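Local coordinates for intracellular sulfur oxidation protein dsrF (Allochromatium vinosum, PDB 2HY5), which may take part in the oxidation of intracellular sulfur, as a DsrF/TusC-family subunit assembled with DsrE and DsrH, at the interface of chains A and B. Sequence-based numbering; all coordinates share one arbitrary frame. Chains: chain A, Intracellular sulfur oxidation protein dsrF; chain B, DsrH.

Contact 1: the interface of chains A and B. Residues chain A 49, 52-53, 55, 92; chain B 38, 41, 69-71, 75.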
# COMPACT_ATOMS: atom_id res chain seq x y z
N TYR A 49 -15.66 8.58 2.17
CA TYR A 49 -16.31 7.31 2.47
C TYR A 49 -16.19 6.97 3.95
O TYR A 49 -16.92 6.12 4.47
CB TYR A 49 -15.69 6.20 1.62
CG TYR A 49 -16.23 6.12 0.20
CD1 TYR A 49 -15.37 5.92 -0.87
CD2 TYR A 49 -17.60 6.17 -0.05
CE1 TYR A 49 -15.86 5.78 -2.17
CE2 TYR A 49 -18.10 6.04 -1.33
CZ TYR A 49 -17.22 5.84 -2.39
OH TYR A 49 -17.72 5.67 -3.66
N THR A 52 -19.62 7.60 5.84
CA THR A 52 -20.90 7.05 5.43
C THR A 52 -21.69 6.56 6.63
O THR A 52 -21.13 6.08 7.62
CB THR A 52 -20.74 5.88 4.43
OG1 THR A 52 -19.98 4.83 5.04
CG2 THR A 52 -20.05 6.35 3.16
N ARG A 53 -23.01 6.68 6.55
CA ARG A 53 -23.88 6.25 7.64
C ARG A 53 -24.30 4.80 7.43
O ARG A 53 -24.26 4.28 6.32
CB ARG A 53 -25.11 7.15 7.71
CG ARG A 53 -26.01 7.04 6.49
CD ARG A 53 -26.98 8.22 6.36
NE ARG A 53 -27.79 8.44 7.56
CZ ARG A 53 -27.43 9.20 8.59
NH1 ARG A 53 -26.25 9.81 8.58
NH2 ARG A 53 -28.24 9.34 9.63
N GLN A 55 -22.90 1.87 8.56
CA GLN A 55 -21.89 0.84 8.36
C GLN A 55 -22.19 -0.34 9.29
O GLN A 55 -22.51 -0.15 10.46
CB GLN A 55 -20.50 1.41 8.66
CG GLN A 55 -20.00 2.39 7.61
CD GLN A 55 -18.69 3.05 8.01
OE1 GLN A 55 -18.01 2.60 8.93
NE2 GLN A 55 -18.32 4.10 7.29
N LEU A 92 -22.63 10.62 -3.97
CA LEU A 92 -23.09 10.78 -2.60
C LEU A 92 -23.54 12.21 -2.34
O LEU A 92 -23.15 13.14 -3.05
CB LEU A 92 -21.96 10.43 -1.62
CG LEU A 92 -21.35 9.03 -1.68
CD1 LEU A 92 -20.22 8.96 -0.67
CD2 LEU A 92 -22.41 7.98 -1.37
N TYR B 38 -16.72 -0.11 -4.02
CA TYR B 38 -17.22 1.20 -4.42
C TYR B 38 -17.54 1.30 -5.91
O TYR B 38 -18.41 2.08 -6.31
CB TYR B 38 -16.21 2.27 -4.01
CG TYR B 38 -16.03 2.35 -2.51
CD1 TYR B 38 -14.80 2.07 -1.92
CD2 TYR B 38 -17.09 2.72 -1.68
CE1 TYR B 38 -14.62 2.16 -0.54
CE2 TYR B 38 -16.92 2.82 -0.30
CZ TYR B 38 -15.68 2.54 0.26
OH TYR B 38 -15.49 2.64 1.62
N LEU B 41 -21.28 0.63 -6.96
CA LEU B 41 -22.34 1.56 -6.56
C LEU B 41 -22.90 2.42 -7.68
O LEU B 41 -22.17 3.02 -8.47
CB LEU B 41 -21.83 2.44 -5.43
CG LEU B 41 -21.29 1.66 -4.22
CD1 LEU B 41 -20.82 2.64 -3.16
CD2 LEU B 41 -22.38 0.75 -3.66
N ARG B 69 -19.12 -0.99 4.51
CA ARG B 69 -18.86 0.37 4.09
C ARG B 69 -20.09 1.26 4.03
O ARG B 69 -20.02 2.41 3.60
CB ARG B 69 -18.10 0.34 2.76
CG ARG B 69 -16.67 -0.18 2.96
CD ARG B 69 -16.02 -0.61 1.67
NE ARG B 69 -14.64 -1.05 1.87
CZ ARG B 69 -14.28 -2.20 2.44
NH1 ARG B 69 -15.21 -3.05 2.87
NH2 ARG B 69 -13.00 -2.51 2.55
N GLY B 70 -21.22 0.72 4.50
CA GLY B 70 -22.46 1.49 4.56
C GLY B 70 -23.45 1.39 3.43
O GLY B 70 -24.33 2.24 3.31
N PHE B 71 -23.35 0.37 2.59
CA PHE B 71 -24.28 0.26 1.47
C PHE B 71 -25.09 -1.02 1.44
O PHE B 71 -24.57 -2.11 1.68
CB PHE B 71 -23.53 0.44 0.15
CG PHE B 71 -22.72 1.70 0.10
CD1 PHE B 71 -21.41 1.72 0.57
CD2 PHE B 71 -23.29 2.88 -0.35
CE1 PHE B 71 -20.67 2.91 0.59
CE2 PHE B 71 -22.57 4.07 -0.33
CZ PHE B 71 -21.26 4.09 0.14
N ARG B 75 -28.23 -0.45 -3.44
CA ARG B 75 -27.40 0.65 -3.90
C ARG B 75 -26.48 0.24 -5.05
O ARG B 75 -25.80 1.07 -5.63
CB ARG B 75 -26.54 1.17 -2.74
CG ARG B 75 -27.34 1.68 -1.55
CD ARG B 75 -28.14 2.92 -1.91
NE ARG B 75 -27.30 4.11 -2.05
CZ ARG B 75 -26.72 4.75 -1.04
NH1 ARG B 75 -26.89 4.32 0.21
NH2 ARG B 75 -25.98 5.82 -1.26
O HOH W 1 -17.52 3.74 3.10
O HOH W 2 -24.22 4.99 3.59
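The backbone carbonyl oxygen of B:Arg69 is gripped by the hydroxyl of A:Thr52 and by a water. A:Thr52 OG1 donates to B:Arg69 O at 2.8 Å, approaching from above the carbonyl plane, 49° out of it. The rotation that sets OG1 between the backbone N and the carbonyl carbon of its own residue (chi1 60°) points it at B:Arg69 O and turns the methyl CG2 to B:Phe71 CZ. A:Gln55, its chain extended beyond CG, steadies that hydroxyl from the second shell: its amide nitrogen NE2 donates to A:Thr52 OG1 at 2.9 Å, almost straight and in the amide plane. Water 1 lies in the ring plane of B:Tyr38 at its hydroxyl edge and joins B:Tyr38 OH, at 2.7 Å, to the carbonyl oxygens of A:Tyr49 and B:Arg69. A second water links the backbone oxygens of A:Arg53 and B:Gly70.

Beside this polar cluster the rings of A:Tyr49 and B:Tyr38 stack face to face, centroids 3.6 Å apart and planes 12° from parallel. The two side chains run in opposite directions, which brings B:Tyr38 CE2 over the centre of the A:Tyr49 ring and each hydroxyl near the other residue's CB. B:Phe71 continues the apolar surface: its rim atom CZ touches A:Tyr49 CE2 and the A:Thr52 methyl, while CE2 meets A:Leu92 CD2 at 4.0 Å. B:Leu41 CD1 covers one face of this phenyl ring. An alanine in place of A:Tyr49 would probably leave the B:Tyr38 ring without its stacking partner and open a gap beside B:Phe71. The patch joins DsrF to DsrH within the DsrEFH complex through stacked aromatics and a water-bridged polar cluster.

Contact 2: the interface of chains A and B. Residues chain A 49, 88-91; chain B 12, 43-45.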
# COMPACT_ATOMS: atom_id res chain seq x y z
N TYR A 49 -15.66 8.58 2.17
CA TYR A 49 -16.31 7.31 2.47
C TYR A 49 -16.19 6.97 3.95
O TYR A 49 -16.92 6.12 4.47
CB TYR A 49 -15.69 6.20 1.62
CG TYR A 49 -16.23 6.12 0.20
CD1 TYR A 49 -15.37 5.92 -0.87
CD2 TYR A 49 -17.60 6.17 -0.05
CE1 TYR A 49 -15.86 5.78 -2.17
CE2 TYR A 49 -18.10 6.04 -1.33
CZ TYR A 49 -17.22 5.84 -2.39
OH TYR A 49 -17.72 5.67 -3.66
N GLU A 88 -19.73 14.18 -5.03
CA GLU A 88 -20.39 14.08 -6.33
C GLU A 88 -19.80 12.96 -7.19
O GLU A 88 -20.54 12.19 -7.81
CB GLU A 88 -20.30 15.40 -7.09
CG GLU A 88 -20.90 15.36 -8.48
CD GLU A 88 -20.67 16.65 -9.26
OE1 GLU A 88 -19.50 17.01 -9.48
OE2 GLU A 88 -21.67 17.29 -9.65
N ALA A 89 -18.48 12.89 -7.23
CA ALA A 89 -17.81 11.87 -8.03
C ALA A 89 -18.21 10.47 -7.57
O ALA A 89 -18.13 9.51 -8.33
CB ALA A 89 -16.30 12.04 -7.92
N ARG A 90 -18.67 10.37 -6.33
CA ARG A 90 -19.07 9.09 -5.77
C ARG A 90 -20.58 8.93 -5.65
O ARG A 90 -21.08 7.99 -5.04
CB ARG A 90 -18.36 8.92 -4.42
CG ARG A 90 -16.85 8.90 -4.60
CD ARG A 90 -16.06 9.01 -3.31
NE ARG A 90 -14.63 8.86 -3.57
CZ ARG A 90 -13.89 9.73 -4.26
NH1 ARG A 90 -14.44 10.84 -4.74
NH2 ARG A 90 -12.61 9.49 -4.47
N GLY A 91 -21.31 9.85 -6.28
CA GLY A 91 -22.76 9.80 -6.25
C GLY A 91 -23.34 9.91 -4.85
O GLY A 91 -24.40 9.36 -4.56
N PHE B 12 -11.47 4.82 -7.72
CA PHE B 12 -11.16 6.24 -7.66
C PHE B 12 -9.76 6.43 -7.11
O PHE B 12 -9.13 7.48 -7.29
CB PHE B 12 -12.16 6.96 -6.75
CG PHE B 12 -13.59 6.56 -6.99
CD1 PHE B 12 -14.29 5.82 -6.05
CD2 PHE B 12 -14.23 6.91 -8.18
CE1 PHE B 12 -15.60 5.41 -6.29
CE2 PHE B 12 -15.55 6.50 -8.43
CZ PHE B 12 -16.23 5.75 -7.48
N GLY B 43 -24.52 5.56 -9.56
CA GLY B 43 -24.30 6.99 -9.42
C GLY B 43 -22.89 7.54 -9.36
O GLY B 43 -22.71 8.76 -9.32
N THR B 44 -21.88 6.68 -9.37
CA THR B 44 -20.50 7.16 -9.31
C THR B 44 -19.99 7.56 -10.69
O THR B 44 -20.66 7.33 -11.70
CB THR B 44 -19.53 6.11 -8.75
OG1 THR B 44 -19.19 5.19 -9.80
CG2 THR B 44 -20.15 5.36 -7.59
N ARG B 45 -18.80 8.15 -10.72
CA ARG B 45 -18.19 8.59 -11.97
C ARG B 45 -17.76 7.42 -12.86
O ARG B 45 -17.43 7.62 -14.03
CB ARG B 45 -16.98 9.48 -11.67
CG ARG B 45 -16.52 10.31 -12.85
CD ARG B 45 -15.22 11.04 -12.55
NE ARG B 45 -14.12 10.11 -12.29
CZ ARG B 45 -13.63 9.84 -11.09
NH1 ARG B 45 -14.13 10.44 -10.02
NH2 ARG B 45 -12.64 8.97 -10.95
O HOH W 3 -21.14 10.78 -10.43
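A:Ala89, at the end of helix 84-89, meets B:Arg45 through both its backbone and its methyl group. The amide nitrogen B:Arg45 N donates to A:Ala89 O at 2.8 Å. This bond is bent, its donor tilted 24° from the carbonyl plane. The B:Arg45 side chain leaves with CG anti to the backbone N (chi1 -163°) and bends at chi3, which turns the guanidinium back towards chain A. There the A:Ala89 methyl lies in the guanidinium plane, at its edge. This arginine is poorly ordered, so the backbone bond is the firmer part of the pairing.

B:Phe12 fills the neighbouring ground, where A:Arg90 passes alongside it in the opposite direction. The arginine is extended from CG to NE, and its CG lies over one face of the phenyl ring, displaced towards the rim, 4.1 Å from B:Phe12 CE1. Farther out, A:Arg90 NH2 comes within 3.4 Å of B:Phe12 CB. The guanidinium and ring planes are turned 47° apart, so the aliphatic stem, rather than a flat guanidinium, packs on the face. B:Phe12 also brings its CE1 to within 3.4 Å of the A:Tyr49 hydroxyl oxygen, the two side chains crossing at about a right angle.

B:Thr44 packs against the same turn of chain A, its methyl CG2 lying 3.8 Å from the carbonyl oxygen A:Arg90 O. A water bridges the backbone oxygens of A:Glu88 and B:Gly43, 2.8 Å from B:Gly43 O. A:Arg90 NH1 and B:Arg45 NH1 are modelled 5.3 Å apart, but the position of the latter is uncertain and any repulsion between the like charges is therefore doubtful. The site docks a helix end and following loop of DsrF on DsrH loops, combining backbone pairing with packing around a phenylalanine to help hold the two subunits together.

Contact 1 and contact 2 are neighbouring patches of one DsrF–DsrH interface, their C-alpha centres about 10 Å apart. A:Tyr49, in the 3-10 helix 45-51, belongs to both: its ring serves contact 1 and its hydroxyl end reaches contact 2. The chain also joins them, since A:Leu92 of contact 1 directly follows the 88-91 segment of contact 2, and on DsrH residues 38 and 41 lead into 43-45. The two patches are thus parts of one continuous surface. The deposited assembly contains two copies each of DsrF and DsrH, together with two other protein chains, and the paired contacts recur in each copy.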